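Local coordinates for nitroreductase-like family protein (Bacillus cereus, PDB 2I7H) that binds flavin mononucleotide as a two-chain member of the nitroreductase-like family of alpha/beta flavoproteins, its exact role not being established, at residues I34-D39 with L125-R130; K63-A68 with D87-T92; V97-E102 with R155-V160. All blocks are in the same frame, centred on the assembly; numbering follows the deposited sequence. Where two conformers were deposited one is given.

Interaction 1 of 3, residues I34-D39 with L125-R130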
loop_
_atom_site.group_PDB
_atom_site.type_symbol
_atom_site.label_atom_id
_atom_site.label_comp_id
_atom_site.label_asym_id
_atom_site.label_seq_id
_atom_site.Cartn_x
_atom_site.Cartn_y
_atom_site.Cartn_z
ATOM N N ILE A 34 4.842 -13.238 13.393
ATOM C CA ILE A 34 3.416 -13.539 13.392
ATOM C C ILE A 34 2.670 -12.402 14.082
ATOM O O ILE A 34 1.576 -12.027 13.676
ATOM C CB ILE A 34 3.140 -14.908 14.088
ATOM C CG1 ILE A 34 3.587 -16.062 13.184
ATOM C CG2 ILE A 34 1.656 -15.050 14.506
ATOM C CD1 ILE A 34 3.814 -17.349 13.963
ATOM N N GLU A 35 3.275 -11.861 15.134
ATOM C CA GLU A 35 2.697 -10.735 15.857
ATOM C C GLU A 35 2.558 -9.526 14.920
ATOM O O GLU A 35 1.478 -8.966 14.788
ATOM C CB GLU A 35 3.515 -10.400 17.121
ATOM C CG GLU A 35 3.056 -9.139 17.815
ATOM C CD GLU A 35 3.717 -8.885 19.170
ATOM O OE1 GLU A 35 3.467 -7.795 19.729
ATOM O OE2 GLU A 35 4.455 -9.760 19.704
ATOM N N LEU A 36 3.651 -9.167 14.256
ATOM C CA LEU A 36 3.694 -8.072 13.272
ATOM C C LEU A 36 2.718 -8.224 12.102
ATOM O O LEU A 36 2.046 -7.246 11.730
ATOM C CB LEU A 36 5.137 -7.874 12.754
ATOM C CG LEU A 36 6.141 -7.506 13.861
ATOM C CD1 LEU A 36 7.491 -7.254 13.331
ATOM C CD2 LEU A 36 5.655 -6.306 14.618
ATOM N N LEU A 37 2.636 -9.433 11.535
ATOM C CA LEU A 37 1.719 -9.706 10.438
ATOM C C LEU A 37 0.275 -9.541 10.887
ATOM O O LEU A 37 -0.544 -9.060 10.121
ATOM C CB LEU A 37 1.902 -11.108 9.874
ATOM C CG LEU A 37 3.144 -11.442 9.051
ATOM C CD1 LEU A 37 3.453 -12.990 9.099
ATOM C CD2 LEU A 37 3.035 -10.916 7.638
ATOM N N ASN A 38 -0.023 -9.941 12.127
ATOM C CA ASN A 38 -1.366 -9.786 12.672
ATOM C C ASN A 38 -1.759 -8.315 12.828
ATOM O O ASN A 38 -2.875 -7.923 12.456
ATOM C CB ASN A 38 -1.553 -10.575 13.970
ATOM C CG ASN A 38 -2.160 -11.928 13.729
ATOM O OD1 ASN A 38 -3.033 -12.063 12.862
ATOM N ND2 ASN A 38 -1.714 -12.956 14.490
ATOM N N ASP A 39 -0.831 -7.501 13.332
ATOM C CA ASP A 39 -1.026 -6.061 13.338
ATOM C C ASP A 39 -1.227 -5.481 11.936
ATOM O O ASP A 39 -2.060 -4.577 11.750
ATOM C CB ASP A 39 0.131 -5.356 14.047
ATOM C CG ASP A 39 0.164 -5.635 15.529
ATOM O OD1 ASP A 39 -0.834 -6.159 16.095
ATOM O OD2 ASP A 39 1.221 -5.348 16.132
ATOM N N LEU A 125 6.382 -0.984 8.179
ATOM C CA LEU A 125 6.359 0.046 9.215
ATOM C C LEU A 125 6.422 -0.547 10.621
ATOM O O LEU A 125 7.257 -0.174 11.432
ATOM C CB LEU A 125 5.105 0.932 9.052
ATOM C CG LEU A 125 5.078 1.782 7.791
ATOM C CD1 LEU A 125 3.769 2.602 7.668
ATOM C CD2 LEU A 125 6.327 2.659 7.732
ATOM N N LEU A 126 5.532 -1.491 10.880
ATOM C CA LEU A 126 5.541 -2.297 12.095
ATOM C C LEU A 126 6.895 -2.936 12.402
ATOM O O LEU A 126 7.356 -2.903 13.549
ATOM C CB LEU A 126 4.435 -3.361 12.013
ATOM C CG LEU A 126 3.011 -2.785 12.033
ATOM C CD1 LEU A 126 1.985 -3.719 11.450
ATOM C CD2 LEU A 126 2.588 -2.383 13.447
ATOM N N ALA A 127 7.521 -3.521 11.383
ATOM C CA ALA A 127 8.819 -4.153 11.547
ATOM C C ALA A 127 9.892 -3.108 11.866
ATOM O O ALA A 127 10.691 -3.293 12.773
ATOM C CB ALA A 127 9.184 -5.025 10.287
ATOM N N TRP A 128 9.897 -1.991 11.138
ATOM C CA TRP A 128 10.888 -0.928 11.379
ATOM C C TRP A 128 10.886 -0.474 12.849
ATOM O O TRP A 128 11.939 -0.201 13.425
ATOM C CB TRP A 128 10.652 0.290 10.464
ATOM C CG TRP A 128 11.772 1.254 10.565
ATOM C CD1 TRP A 128 11.822 2.410 11.319
ATOM C CD2 TRP A 128 13.064 1.114 9.954
ATOM N NE1 TRP A 128 13.058 2.995 11.193
ATOM C CE2 TRP A 128 13.840 2.229 10.361
ATOM C CE3 TRP A 128 13.636 0.157 9.087
ATOM C CZ2 TRP A 128 15.165 2.429 9.916
ATOM C CZ3 TRP A 128 14.956 0.337 8.657
ATOM C CH2 TRP A 128 15.700 1.491 9.066
ATOM N N GLU A 129 9.683 -0.389 13.423
ATOM C CA GLU A 129 9.467 0.042 14.809
ATOM C C GLU A 129 10.169 -0.862 15.843
ATOM O O GLU A 129 10.667 -0.376 16.863
ATOM C CB GLU A 129 7.954 0.207 15.081
ATOM C CG GLU A 129 7.561 0.351 16.551
ATOM C CD GLU A 129 6.058 0.685 16.750
ATOM O OE1 GLU A 129 5.178 -0.210 16.605
ATOM O OE2 GLU A 129 5.760 1.853 17.063
ATOM N N ARG A 130 10.228 -2.165 15.559
ATOM C CA ARG A 130 10.929 -3.143 16.418
ATOM C C ARG A 130 12.382 -3.352 16.050
ATOM O O ARG A 130 12.989 -4.262 16.577
ATOM C CB ARG A 130 10.283 -4.523 16.333
ATOM C CG ARG A 130 8.802 -4.543 16.385
ATOM C CD ARG A 130 8.345 -4.121 17.750
ATOM N NE ARG A 130 6.934 -4.417 17.896
ATOM C CZ ARG A 130 6.460 -5.432 18.610
ATOM N NH1 ARG A 130 7.304 -6.266 19.264
ATOM N NH2 ARG A 130 5.132 -5.593 18.668
HETATM O O HOH W 1 3.674 -4.188 16.985
#
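Leu36 carries the packed half of this contact, turning both methyl branches to the helix before Arg130. Its chi1 of -61° sets CG beside the backbone N. Leu36 CD1 settles 3.8 Å from Ala127 CA, close because alanine offers little more than backbone there, while Leu36 CD2 lies 4.1 Å from Leu126 CB. Leu126 answers with its own CD1, which rests 3.5 Å from Leu36 O and meets Asp39 CB, so the aliphatic base of an acidic residue serves as apolar surface.

On the solvent side the contact is carried by long, exposed side chains rather than close packing. The extended chain of Glu35 crosses Arg130 at about a right angle, and Arg130 NH2 forms a salt bridge to Glu35 OE1 at 3.0 Å. The oxygen lies in the guanidinium plane, yet the nitrogen stands 66° out of the carboxylate plane. The same NH2 donates to water 1, which donates to Asp39 OD2 at 2.8 Å. Leu36 CD2, over one guanidinium face, joins the two halves.

Ala11 of the second subunit packs on Leu126. Segments 34-39 and 125-129 run 137° apart, a roughly antiparallel packing of helices 30-40 and 106-129 beside the dimer interface of the nitroreductase fold.

Interaction 2 of 3, residues K63-A68 with D87-T92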
loop_
_atom_site.group_PDB
_atom_site.type_symbol
_atom_site.label_atom_id
_atom_site.label_comp_id
_atom_site.label_asym_id
_atom_site.label_seq_id
_atom_site.Cartn_x
_atom_site.Cartn_y
_atom_site.Cartn_z
ATOM N N LYS A 63 15.896 -23.108 2.335
ATOM C CA LYS A 63 16.528 -23.844 1.248
ATOM C C LYS A 63 15.487 -24.343 0.275
ATOM O O LYS A 63 15.784 -24.559 -0.895
ATOM C CB LYS A 63 17.351 -25.024 1.774
ATOM C CG LYS A 63 18.675 -24.642 2.386
ATOM C CD LYS A 63 19.446 -25.913 2.816
ATOM C CE LYS A 63 20.418 -25.642 3.977
ATOM N NZ LYS A 63 21.035 -26.911 4.542
ATOM N N LYS A 64 14.267 -24.539 0.765
ATOM C CA LYS A 64 13.172 -24.985 -0.096
ATOM C C LYS A 64 12.796 -23.889 -1.081
ATOM O O LYS A 64 12.546 -24.169 -2.246
ATOM C CB LYS A 64 11.947 -25.391 0.719
ATOM C CG LYS A 64 12.128 -26.657 1.475
ATOM C CD LYS A 64 10.954 -27.568 1.232
ATOM C CE LYS A 64 11.088 -28.821 2.068
ATOM N NZ LYS A 64 10.648 -28.480 3.429
ATOM N N LEU A 65 12.759 -22.655 -0.578
ATOM C CA LEU A 65 12.509 -21.474 -1.382
ATOM C C LEU A 65 13.621 -21.329 -2.391
ATOM O O LEU A 65 13.361 -21.094 -3.568
ATOM C CB LEU A 65 12.498 -20.219 -0.501
ATOM C CG LEU A 65 11.552 -19.066 -0.842
ATOM C CD1 LEU A 65 12.190 -17.731 -0.512
ATOM C CD2 LEU A 65 11.080 -19.079 -2.241
ATOM N N VAL A 66 14.859 -21.440 -1.915
ATOM C CA VAL A 66 16.016 -21.360 -2.796
ATOM C C VAL A 66 15.917 -22.369 -3.933
ATOM O O VAL A 66 16.140 -22.011 -5.090
ATOM C CB VAL A 66 17.351 -21.506 -2.043
ATOM C CG1 VAL A 66 18.492 -21.736 -3.020
ATOM C CG2 VAL A 66 17.620 -20.270 -1.237
ATOM N N ASP A 67 15.572 -23.610 -3.601
ATOM C CA ASP A 67 15.444 -24.667 -4.595
ATOM C C ASP A 67 14.397 -24.292 -5.666
ATOM O O ASP A 67 14.649 -24.426 -6.862
ATOM C CB ASP A 67 15.141 -26.019 -3.920
ATOM C CG ASP A 67 16.359 -26.613 -3.178
ATOM O OD1 ASP A 67 17.473 -26.037 -3.237
ATOM O OD2 ASP A 67 16.199 -27.674 -2.531
ATOM N N ALA A 68 13.247 -23.784 -5.227
ATOM C CA ALA A 68 12.221 -23.256 -6.127
ATOM C C ALA A 68 12.740 -22.094 -6.991
ATOM O O ALA A 68 12.494 -22.062 -8.199
ATOM C CB ALA A 68 10.960 -22.880 -5.357
ATOM N N ASP A 87 23.316 -17.916 -1.474
ATOM C CA ASP A 87 24.057 -17.430 -0.333
ATOM C C ASP A 87 23.362 -16.257 0.334
ATOM O O ASP A 87 23.373 -16.140 1.574
ATOM C CB ASP A 87 25.480 -17.066 -0.742
ATOM C CG ASP A 87 26.328 -18.288 -0.993
ATOM O OD1 ASP A 87 25.805 -19.425 -0.895
ATOM O OD2 ASP A 87 27.535 -18.131 -1.287
ATOM N N ARG A 88 22.752 -15.401 -0.485
ATOM C CA ARG A 88 21.990 -14.262 0.019
ATOM C C ARG A 88 20.740 -14.678 0.809
ATOM O O ARG A 88 20.477 -14.166 1.893
ATOM C CB ARG A 88 21.581 -13.347 -1.122
ATOM C CG ARG A 88 21.582 -11.910 -0.725
ATOM C CD ARG A 88 20.309 -11.185 -1.099
ATOM N NE ARG A 88 19.964 -11.251 -2.516
ATOM C CZ ARG A 88 18.744 -11.529 -2.979
ATOM N NH1 ARG A 88 17.743 -11.790 -2.153
ATOM N NH2 ARG A 88 18.525 -11.547 -4.278
ATOM N N PHE A 89 19.965 -15.592 0.245
ATOM C CA PHE A 89 18.728 -16.049 0.863
ATOM C C PHE A 89 19.036 -16.771 2.176
ATOM O O PHE A 89 18.215 -16.825 3.096
ATOM C CB PHE A 89 18.011 -17.027 -0.082
ATOM C CG PHE A 89 17.086 -16.385 -1.057
ATOM C CD1 PHE A 89 17.542 -15.432 -1.955
ATOM C CD2 PHE A 89 15.748 -16.779 -1.121
ATOM C CE1 PHE A 89 16.682 -14.850 -2.877
ATOM C CE2 PHE A 89 14.889 -16.212 -2.057
ATOM C CZ PHE A 89 15.360 -15.239 -2.940
ATOM N N LEU A 90 20.217 -17.364 2.231
ATOM C CA LEU A 90 20.586 -18.204 3.349
ATOM C C LEU A 90 21.278 -17.415 4.466
ATOM O O LEU A 90 21.501 -17.944 5.568
ATOM C CB LEU A 90 21.428 -19.377 2.843
ATOM C CG LEU A 90 20.659 -20.683 2.573
ATOM C CD1 LEU A 90 19.228 -20.518 2.185
ATOM C CD2 LEU A 90 21.349 -21.556 1.559
ATOM N N SER A 91 21.613 -16.152 4.176
ATOM C CA SER A 91 22.080 -15.205 5.201
ATOM C C SER A 91 21.044 -14.115 5.422
ATOM O O SER A 91 21.366 -12.994 5.841
ATOM C CB SER A 91 23.458 -14.614 4.855
ATOM O OG SER A 91 23.520 -14.248 3.494
ATOM N N THR A 92 19.796 -14.458 5.109
ATOM C CA THR A 92 18.633 -13.625 5.369
ATOM C C THR A 92 17.748 -14.452 6.281
ATOM O O THR A 92 17.333 -15.544 5.895
ATOM C CB THR A 92 17.894 -13.278 4.065
ATOM O OG1 THR A 92 18.780 -12.551 3.209
ATOM C CG2 THR A 92 16.636 -12.439 4.323
#
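Leu65 and Phe89 meet at about a right angle, the leucine methyl CD1 arriving at the rim of the phenyl ring and close to its plane. The nearest ring atom is Phe89 CE2, 3.5 Å from Leu65 CD1, with Phe89 CD2 only slightly farther. Val66 approaches the same phenylalanine differently: the two side chains slide past each other in opposite directions, and Val66 CG2 comes to 3.5 Å from Phe89 CB, near the root of the ring. With chi1 at 167° this methyl lies anti to the valine carbonyl carbon, beside the backbone N. A branched residue suits this position, since a methyl directly on CB can touch the base of the ring without a longer chain.

The two segments belong to consecutive helices, 62-71 and 75-90, joined by a short turn and inserted between strands 53-58 and 94-101, neighbours in the antiparallel sheet of the nitroreductase fold. Phe89 makes an edge-to-face contact with His164, and Leu65 also packs on Phe147, so the helix pair packs against strand 157-167 and helix 145-150.

Leu90 crosses Val66 at about a right angle, its CD1 standing 3.8 Å from Val66 CG2. Toward the exposed side it meets Lys63, again crosswise: Lys63 CG lies 4.2 Å from Leu90 CD1, while the extended chain takes NZ on to a long, weak ion pair with Glu60. At the C-terminal end of helix 75-90, Thr92 OG1 donates to Arg88 O at 2.7 Å. That carbonyl oxygen is gripped from opposite faces of its plane, by this hydroxyl and by Ser91 N.

Interaction 3 of 3, residues V97-E102 with R155-V160; sequences VVYMNE and RGQRIV
Arg158 grips Glu102 side-on, NE reaching one carboxylate oxygen and NH2 the other, with a further weak bond from Arg158 NE to Glu102 OE1. Arg158 NE donates to Glu102 OE2 at 2.9 Å, and Arg158 NH2 to the syn lone pair of Glu102 OE1 at 2.7 Å. Both oxygens lie near the guanidinium plane, although the two flat groups are turned 35° apart. This holds for one of two deposited conformers of Glu102. Arg158 NH1 has a further salt bridge, to Asp110 of the second subunit.

Beneath this ion pair runs an antiparallel ladder. Met100 and Arg158 are its hydrogen-bonded pair: Arg158 N meets Met100 O at 2.7 Å, and Met100 N meets Arg158 O at 2.9 Å. Val160 N bonds to Val98 O farther in, and Glu102 N to Gly156 O at the outer end. Gly156 has a positive phi of 72°, and a CB would be jammed against the preceding carbonyl oxygen, a conformation that calls for glycine.

On one face, Asn101 and Gln157 lie side by side with amide planes almost parallel, and Gln157 NE2 donates to Asn101 OD1 at 3.3 Å; Gln157 OE1 accepts from Thr154 N. Tyr99 lies alongside Gln157 and points the same way, its ring plane 73° from the amide and its CE2 3.7 Å from Gln157 NE2. Farther in on this face, Val97 CG1 touches Ile159 CG2 at 4.0 Å. On the other face, Met100, a selenomethionine, has CG 4.1 Å from Val160 CG2, and its CE lies alongside Arg158 CD.

The chemistry thus grades along the strands from aliphatic to ionic, and at the ionic end the pairs with Glu102 and Asp110 hold the guanidinium in a set orientation and tie the strand end to the dimer interface.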
loop_
_atom_site.group_PDB
_atom_site.type_symbol
_atom_site.label_atom_id
_atom_site.label_comp_id
_atom_site.label_asym_id
_atom_site.label_seq_id
_atom_site.Cartn_x
_atom_site.Cartn_y
_atom_site.Cartn_z
ATOM N N VAL A 97 6.708 -14.746 1.370
ATOM C CA VAL A 97 6.052 -14.630 0.077
ATOM C C VAL A 97 4.607 -14.181 0.358
ATOM O O VAL A 97 3.882 -14.832 1.104
ATOM C CB VAL A 97 6.108 -15.962 -0.736
ATOM C CG1 VAL A 97 5.527 -15.760 -2.091
ATOM C CG2 VAL A 97 7.537 -16.521 -0.860
ATOM N N VAL A 98 4.227 -13.034 -0.172
ATOM C CA VAL A 98 2.872 -12.500 0.036
ATOM C C VAL A 98 2.117 -12.682 -1.277
ATOM O O VAL A 98 2.566 -12.215 -2.338
ATOM C CB VAL A 98 2.873 -11.004 0.416
ATOM C CG1 VAL A 98 1.444 -10.489 0.542
ATOM C CG2 VAL A 98 3.711 -10.731 1.734
ATOM N N TYR A 99 0.989 -13.374 -1.211
ATOM C CA TYR A 99 0.246 -13.676 -2.401
ATOM C C TYR A 99 -1.259 -13.516 -2.182
ATOM O O TYR A 99 -1.730 -13.361 -1.045
ATOM C CB TYR A 99 0.627 -15.074 -2.964
ATOM C CG TYR A 99 0.174 -16.198 -2.120
ATOM C CD1 TYR A 99 0.956 -16.650 -1.041
ATOM C CD2 TYR A 99 -1.049 -16.808 -2.359
ATOM C CE1 TYR A 99 0.527 -17.683 -0.245
ATOM C CE2 TYR A 99 -1.492 -17.853 -1.566
ATOM C CZ TYR A 99 -0.700 -18.277 -0.503
ATOM O OH TYR A 99 -1.144 -19.310 0.283
HETATM N N MSE A 100 -1.998 -13.528 -3.292
HETATM C CA MSE A 100 -3.457 -13.408 -3.282
HETATM C C MSE A 100 -4.064 -14.220 -4.427
HETATM O O MSE A 100 -3.397 -14.488 -5.433
HETATM C CB MSE A 100 -3.900 -11.934 -3.413
HETATM C CG MSE A 100 -3.436 -11.284 -4.721
HETATM SE SE MSE A 100 -4.049 -9.460 -4.858
HETATM C CE MSE A 100 -4.593 -9.463 -6.655
ATOM N N ASN A 101 -5.332 -14.592 -4.269
ATOM C CA ASN A 101 -6.071 -15.167 -5.386
ATOM C C ASN A 101 -6.379 -14.055 -6.356
ATOM O O ASN A 101 -6.841 -12.996 -5.942
ATOM C CB ASN A 101 -7.336 -15.868 -4.905
ATOM C CG ASN A 101 -7.026 -17.067 -4.058
ATOM O OD1 ASN A 101 -6.331 -17.977 -4.491
ATOM N ND2 ASN A 101 -7.516 -17.069 -2.820
ATOM N N GLU A 102 -6.139 -14.302 -7.634
ATOM C CA GLU A 102 -6.360 -13.276 -8.621
ATOM C C GLU A 102 -7.806 -13.292 -9.069
ATOM O O GLU A 102 -8.256 -14.250 -9.697
ATOM C CB GLU A 102 -5.440 -13.492 -9.815
ATOM C CG GLU A 102 -5.557 -12.401 -10.803
ATOM C CD GLU A 102 -4.583 -11.342 -10.550
ATOM O OE1 GLU A 102 -3.917 -10.948 -11.499
ATOM O OE2 GLU A 102 -4.466 -10.900 -9.388
ATOM N N ARG A 155 -2.193 -21.650 -10.518
ATOM C CA ARG A 155 -2.318 -20.555 -11.487
ATOM C C ARG A 155 -3.413 -19.636 -10.991
ATOM O O ARG A 155 -4.333 -20.074 -10.282
ATOM C CB ARG A 155 -2.716 -21.073 -12.871
ATOM C CG ARG A 155 -2.387 -20.101 -14.015
ATOM C CD ARG A 155 -2.638 -20.684 -15.413
ATOM N NE ARG A 155 -2.131 -22.053 -15.568
ATOM C CZ ARG A 155 -2.862 -23.138 -15.333
ATOM N NH1 ARG A 155 -4.129 -22.997 -14.937
ATOM N NH2 ARG A 155 -2.338 -24.352 -15.492
ATOM N N GLY A 156 -3.334 -18.366 -11.338
ATOM C CA GLY A 156 -4.339 -17.472 -10.779
ATOM C C GLY A 156 -4.176 -17.177 -9.284
ATOM O O GLY A 156 -5.117 -16.729 -8.628
ATOM N N GLN A 157 -2.984 -17.439 -8.757
ATOM C CA GLN A 157 -2.559 -16.846 -7.499
ATOM C C GLN A 157 -1.385 -15.936 -7.806
ATOM O O GLN A 157 -0.412 -16.366 -8.421
ATOM C CB GLN A 157 -2.181 -17.902 -6.469
ATOM C CG GLN A 157 -3.376 -18.701 -6.007
ATOM C CD GLN A 157 -2.998 -19.773 -5.024
ATOM O OE1 GLN A 157 -2.153 -20.619 -5.304
ATOM N NE2 GLN A 157 -3.618 -19.746 -3.861
ATOM N N ARG A 158 -1.508 -14.683 -7.408
ATOM C CA ARG A 158 -0.553 -13.660 -7.740
ATOM C C ARG A 158 0.372 -13.394 -6.564
ATOM O O ARG A 158 -0.069 -13.324 -5.415
ATOM C CB ARG A 158 -1.276 -12.367 -8.134
ATOM C CG ARG A 158 -0.353 -11.185 -8.298
ATOM C CD ARG A 158 -1.131 -9.892 -8.404
ATOM N NE ARG A 158 -1.841 -9.749 -9.686
ATOM C CZ ARG A 158 -1.379 -9.066 -10.738
ATOM N NH1 ARG A 158 -0.192 -8.480 -10.657
ATOM N NH2 ARG A 158 -2.095 -8.995 -11.874
ATOM N N ILE A 159 1.656 -13.253 -6.867
ATOM C CA ILE A 159 2.656 -12.952 -5.864
ATOM C C ILE A 159 2.864 -11.459 -5.892
ATOM O O ILE A 159 3.344 -10.896 -6.871
ATOM C CB ILE A 159 3.986 -13.720 -6.102
ATOM C CG1 ILE A 159 3.739 -15.232 -6.060
ATOM C CG2 ILE A 159 5.086 -13.260 -5.123
ATOM C CD1 ILE A 159 4.992 -16.080 -6.338
ATOM N N VAL A 160 2.460 -10.819 -4.809
ATOM C CA VAL A 160 2.601 -9.374 -4.670
ATOM C C VAL A 160 4.019 -8.955 -4.273
ATOM O O VAL A 160 4.499 -7.917 -4.718
ATOM C CB VAL A 160 1.552 -8.811 -3.704
ATOM C CG1 VAL A 160 1.611 -7.322 -3.695
ATOM C CG2 VAL A 160 0.161 -9.308 -4.157
#

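Interaction 2 is the buried contact and the most apolar, with no hydrogen bond across it, since buried Leu65, Val66 and Phe89 carry it. Interactions 1 and 3 are partly buried; each runs from aliphatic packing to a carboxylate-guanidinium pair, an exposed one in interaction 1 and a partly covered one, at the subunit interface, in interaction 3. Only interaction 3 adds a backbone ladder, because it joins strands of the sheet. Strand 94-101 leads into helix 106-129, which supplies 125-130 to interaction 1 and touches Val98, Arg158 and Val160 of interaction 3. Likewise helix 75-90 of interaction 2 precedes strand 94-101, and Phe147 packs on both Leu65 and Ile159. Nearest atoms of interactions 1 and 2 are about 12 Å apart.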